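Local coordinates for protein aphrodisin (Mesocricetus auratus, PDB 1E5P) that acts as an aphrodisiac pheromone of the female hamster, a secreted lipocalin that elicits copulatory behaviour in males and binds small odorant molecules, at residues A[91-96]-A[127-132]; A[72-75]-A[79-82]. All coordinates share one frame; numbering follows the deposited sequence.

Contact 1 of 2, residues A[91-96]-A[127-132]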
# COMPACT_ATOMS: atom_id res chain seq x y z
N LYS A 91 4.87 -4.45 11.01
CA LYS A 91 3.79 -3.93 10.17
C LYS A 91 3.86 -2.45 9.91
O LYS A 91 4.36 -1.65 10.70
CB LYS A 91 2.40 -4.34 10.73
CG LYS A 91 1.94 -5.56 9.90
CD LYS A 91 0.91 -6.38 10.60
CE LYS A 91 1.14 -7.86 10.41
NZ LYS A 91 2.12 -8.36 11.42
N ILE A 92 3.39 -2.05 8.70
CA ILE A 92 3.27 -0.64 8.39
C ILE A 92 1.82 -0.41 7.90
O ILE A 92 1.39 -1.14 7.00
CB ILE A 92 4.19 -0.13 7.26
CG1 ILE A 92 5.65 -0.54 7.44
CG2 ILE A 92 4.07 1.39 7.12
CD1 ILE A 92 6.44 -0.41 6.13
N PHE A 93 1.11 0.51 8.52
CA PHE A 93 -0.24 0.87 8.03
C PHE A 93 -0.08 2.18 7.26
O PHE A 93 0.37 3.18 7.86
CB PHE A 93 -1.19 1.12 9.23
CG PHE A 93 -1.47 -0.12 10.02
CD1 PHE A 93 -0.51 -0.65 10.87
CD2 PHE A 93 -2.71 -0.74 9.94
CE1 PHE A 93 -0.77 -1.79 11.62
CE2 PHE A 93 -2.96 -1.88 10.68
CZ PHE A 93 -2.00 -2.40 11.51
N PHE A 94 -0.34 2.19 5.96
CA PHE A 94 -0.21 3.40 5.16
C PHE A 94 -1.60 3.91 4.70
O PHE A 94 -2.51 3.09 4.52
CB PHE A 94 0.44 3.06 3.79
CG PHE A 94 1.88 2.70 3.76
CD1 PHE A 94 2.85 3.71 3.75
CD2 PHE A 94 2.30 1.38 3.69
CE1 PHE A 94 4.20 3.38 3.70
CE2 PHE A 94 3.64 1.05 3.63
CZ PHE A 94 4.59 2.06 3.62
N THR A 95 -1.70 5.21 4.51
CA THR A 95 -2.88 5.78 3.85
C THR A 95 -2.39 6.21 2.46
O THR A 95 -1.22 6.63 2.33
CB THR A 95 -3.49 6.94 4.63
OG1 THR A 95 -4.56 7.52 3.87
CG2 THR A 95 -2.48 8.04 4.91
N ASN A 96 -3.18 6.02 1.42
CA ASN A 96 -2.77 6.48 0.08
C ASN A 96 -4.02 7.07 -0.61
O ASN A 96 -5.12 6.55 -0.40
CB ASN A 96 -2.25 5.39 -0.82
CG ASN A 96 -1.87 5.84 -2.22
OD1 ASN A 96 -2.26 5.26 -3.25
ND2 ASN A 96 -1.06 6.87 -2.32
N VAL A 127 -9.45 -1.55 11.46
CA VAL A 127 -10.86 -1.12 11.49
C VAL A 127 -10.98 0.30 11.97
O VAL A 127 -11.75 1.06 11.36
CB VAL A 127 -11.69 -2.11 12.33
CG1 VAL A 127 -13.02 -1.52 12.77
CG2 VAL A 127 -11.92 -3.37 11.50
N GLN A 128 -10.23 0.70 13.00
CA GLN A 128 -10.28 2.07 13.52
C GLN A 128 -9.85 3.03 12.42
O GLN A 128 -10.49 4.06 12.15
CB GLN A 128 -9.49 2.22 14.82
CG GLN A 128 -10.07 1.46 16.01
CD GLN A 128 -9.55 1.88 17.37
OE1 GLN A 128 -10.22 2.54 18.17
NE2 GLN A 128 -8.31 1.47 17.68
N PHE A 129 -8.81 2.66 11.65
CA PHE A 129 -8.36 3.51 10.54
C PHE A 129 -9.39 3.59 9.42
O PHE A 129 -9.64 4.66 8.87
CB PHE A 129 -7.01 3.04 10.00
CG PHE A 129 -5.82 3.41 10.85
CD1 PHE A 129 -5.72 4.68 11.39
CD2 PHE A 129 -4.80 2.50 11.09
CE1 PHE A 129 -4.63 5.05 12.16
CE2 PHE A 129 -3.70 2.87 11.86
CZ PHE A 129 -3.62 4.13 12.39
N ALA A 130 -10.01 2.46 9.09
CA ALA A 130 -11.03 2.42 8.04
C ALA A 130 -12.17 3.34 8.46
O ALA A 130 -12.66 4.12 7.65
CB ALA A 130 -11.51 1.01 7.78
N HIS A 131 -12.58 3.29 9.73
CA HIS A 131 -13.66 4.19 10.15
C HIS A 131 -13.24 5.65 9.98
O HIS A 131 -13.95 6.48 9.40
CB HIS A 131 -14.02 3.93 11.61
CG HIS A 131 -14.62 2.58 11.85
ND1 HIS A 131 -15.47 1.99 10.95
CD2 HIS A 131 -14.50 1.71 12.88
CE1 HIS A 131 -15.85 0.80 11.41
NE2 HIS A 131 -15.27 0.61 12.58
N GLU A 132 -12.06 5.97 10.48
CA GLU A 132 -11.54 7.33 10.44
C GLU A 132 -11.43 7.86 9.02
O GLU A 132 -11.73 9.04 8.77
CB GLU A 132 -10.19 7.38 11.15
CG GLU A 132 -9.42 8.69 11.05
CD GLU A 132 -7.93 8.49 11.25
OE1 GLU A 132 -7.56 7.63 12.08
OE2 GLU A 132 -7.13 9.17 10.57

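Contact 2 of 2, residues A[72-75]-A[79-82]. Unlike the reference sequence in segment 72-75: Glu73 (reference Gln).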
# COMPACT_ATOMS: atom_id res chain seq x y z
N TYR A 72 4.41 11.47 0.97
CA TYR A 72 5.22 11.03 -0.14
C TYR A 72 4.35 11.07 -1.42
O TYR A 72 3.16 10.75 -1.34
CB TYR A 72 5.69 9.60 0.01
CG TYR A 72 6.74 9.39 1.09
CD1 TYR A 72 6.34 9.16 2.39
CD2 TYR A 72 8.09 9.45 0.77
CE1 TYR A 72 7.29 8.99 3.40
CE2 TYR A 72 9.03 9.26 1.78
CZ TYR A 72 8.63 9.04 3.07
OH TYR A 72 9.59 8.84 4.04
N GLU A 73 4.93 11.50 -2.51
CA GLU A 73 4.27 11.49 -3.80
C GLU A 73 5.01 10.56 -4.75
O GLU A 73 6.23 10.51 -4.78
CB GLU A 73 4.17 12.90 -4.41
CG GLU A 73 3.30 13.80 -3.55
CD GLU A 73 3.00 15.16 -4.15
OE1 GLU A 73 3.49 15.46 -5.27
OE2 GLU A 73 2.28 15.90 -3.45
N THR A 74 4.25 9.78 -5.51
CA THR A 74 4.78 8.87 -6.51
C THR A 74 3.80 8.74 -7.69
O THR A 74 2.59 8.83 -7.50
CB THR A 74 5.16 7.48 -5.97
OG1 THR A 74 6.00 6.82 -6.97
CG2 THR A 74 3.93 6.62 -5.75
N GLN A 75 4.36 8.60 -8.88
CA GLN A 75 3.53 8.42 -10.07
C GLN A 75 3.43 6.93 -10.36
O GLN A 75 4.44 6.25 -10.56
CB GLN A 75 4.14 9.16 -11.29
CG GLN A 75 3.94 10.67 -11.14
CD GLN A 75 4.04 11.43 -12.44
OE1 GLN A 75 3.19 11.29 -13.32
NE2 GLN A 75 5.07 12.27 -12.54
N ASN A 79 -1.56 9.71 -9.95
CA ASN A 79 -0.71 10.39 -8.94
C ASN A 79 -1.07 9.85 -7.58
O ASN A 79 -2.28 9.80 -7.26
CB ASN A 79 -0.97 11.90 -9.05
CG ASN A 79 -0.59 12.44 -10.43
OD1 ASN A 79 0.42 12.06 -10.99
ND2 ASN A 79 -1.43 13.34 -10.93
N ASN A 80 -0.09 9.47 -6.77
CA ASN A 80 -0.34 8.93 -5.44
C ASN A 80 0.22 9.84 -4.35
O ASN A 80 1.33 10.38 -4.57
CB ASN A 80 0.34 7.55 -5.27
CG ASN A 80 -0.25 6.59 -6.32
OD1 ASN A 80 -1.36 6.11 -6.09
ND2 ASN A 80 0.50 6.42 -7.41
N ILE A 81 -0.52 10.00 -3.27
CA ILE A 81 -0.06 10.82 -2.12
C ILE A 81 -0.21 9.88 -0.92
O ILE A 81 -1.34 9.50 -0.58
CB ILE A 81 -0.88 12.10 -1.92
CG1 ILE A 81 -0.78 13.01 -3.15
CG2 ILE A 81 -0.44 12.80 -0.63
CD1 ILE A 81 -1.71 14.22 -3.13
N PHE A 82 0.92 9.45 -0.33
CA PHE A 82 0.80 8.47 0.74
C PHE A 82 1.66 8.79 1.95
O PHE A 82 2.57 9.61 1.90
CB PHE A 82 1.14 7.07 0.19
CG PHE A 82 2.57 6.85 -0.23
CD1 PHE A 82 2.97 7.11 -1.53
CD2 PHE A 82 3.51 6.35 0.66
CE1 PHE A 82 4.27 6.92 -1.96
CE2 PHE A 82 4.82 6.15 0.23
CZ PHE A 82 5.20 6.42 -1.07

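Contact 1 of 2, residues A[91-96]-A[127-132]
Phe93 and Phe129 touch with CG anti to the carbonyl carbon in each (chi1 -67° and -77°). Both CB atoms point toward the partner segment, one from strand 91-96 and one from helix 127-132. The two side chains then cross at about a right angle. Two approaches are equally close: Phe93 CD2 to Phe129 CD2 at 4.0 Å, and Phe93 CB to Phe129 CE2 at 4.0 Å. Phe93 CD2 sits at the edge of the Phe129 ring, near its plane. The ring centroids of Phe93 and Phe129 are 5.9 Å apart and the planes are inclined at 53°, so the rings meet obliquely.

The strand belongs to the antiparallel lipocalin barrel, and the helix is the one that packs on the outside of that barrel. Phe129 also touches Leu85 and Ile109, on the strands flanking 91-99, while Phe93 rests against Val111. Ile92 and Phe94 alternate with Phe93 and touch Ile36 of strand 32-39.

The contact buries only 77 Å² and is wholly apolar. It rests on dispersion between the edge of Phe129 and the CB and ring of Phe93. Such a touch has little directional preference, and it makes a small greasy join between the helix and the outer side of the barrel wall.

Contact 2 of 2, residues A[72-75]-A[79-82]
Strands 72-75 and 79-82 form the antiparallel arms of a beta hairpin, with axes 4.8 Å apart at the closest and running at 157° to each other. The hairpin is part of the lipocalin barrel wall: strand 72-75 also pairs with 56-66, and strand 79-87 with 91-99. Tyr72-Phe82 and Thr74-Asn80 are hydrogen-bonded pairs; Glu73-Ile81 and Gln75-Asn79 are non-hydrogen-bonded pairs. Tyr72 N gives a nearly straight bond to Phe82 O (2.8 Å, 173°), and Phe82 N returns one to Tyr72 O. Thr74 N binds Asn80 O.

Thr74 O takes two donors from Asn80. Asn80 N comes nearly end-on to Thr74 O at 2.9 Å. Asn80 ND2 reaches Thr74 O at 3.2 Å from above the carbonyl plane. Asn80 ND2 also binds Phe76 O in the turn, and Asn80 OD1 binds Asn98.

Phe82 has CG between its backbone N and carbonyl carbon (chi1 66°), which lays its ring across the neighbouring strand. Tyr72 CB sits over one face, 3.5 Å from the centroid of the Phe82 ring, as a CH-pi contact. Thr74 CG2 meets the edge of the same ring. The Tyr72 ring is slid aside, and its OH binds Cys42 O. Cutting the Phe82 ring back to an alanine is likely to leave Tyr72 CB and Thr74 CG2 without their aromatic partner and open a gap beside Met45 and Ile47.

Polar bonds thus set the strand pairing, and the buried amide of Asn80 has partners for both its ends.

How the contacts relate
Both contacts reach the same antiparallel barrel, and strands 79-87 and 91-99 are neighbours in it. Their centres are about 17 Å apart. Contact 2 pairs strand with strand within the wall; contact 1 sets a helix against the wall from outside. Each is partly buried. In contact 2, Tyr72, Thr74, Asn80 and Phe82 are buried, while Gln75 and Ile81 are exposed. Contact 1 has one buried ring and one partly exposed ring. Contact 2 combines hydrogen bonds with apolar packing on the Tyr72-Phe82 face and buries 437 Å²; contact 1 is a single apolar touch. Asn96, on the strand of contact 1, touches contact 2, its ND2 probably making a weak hydrogen bond to Ile81 O.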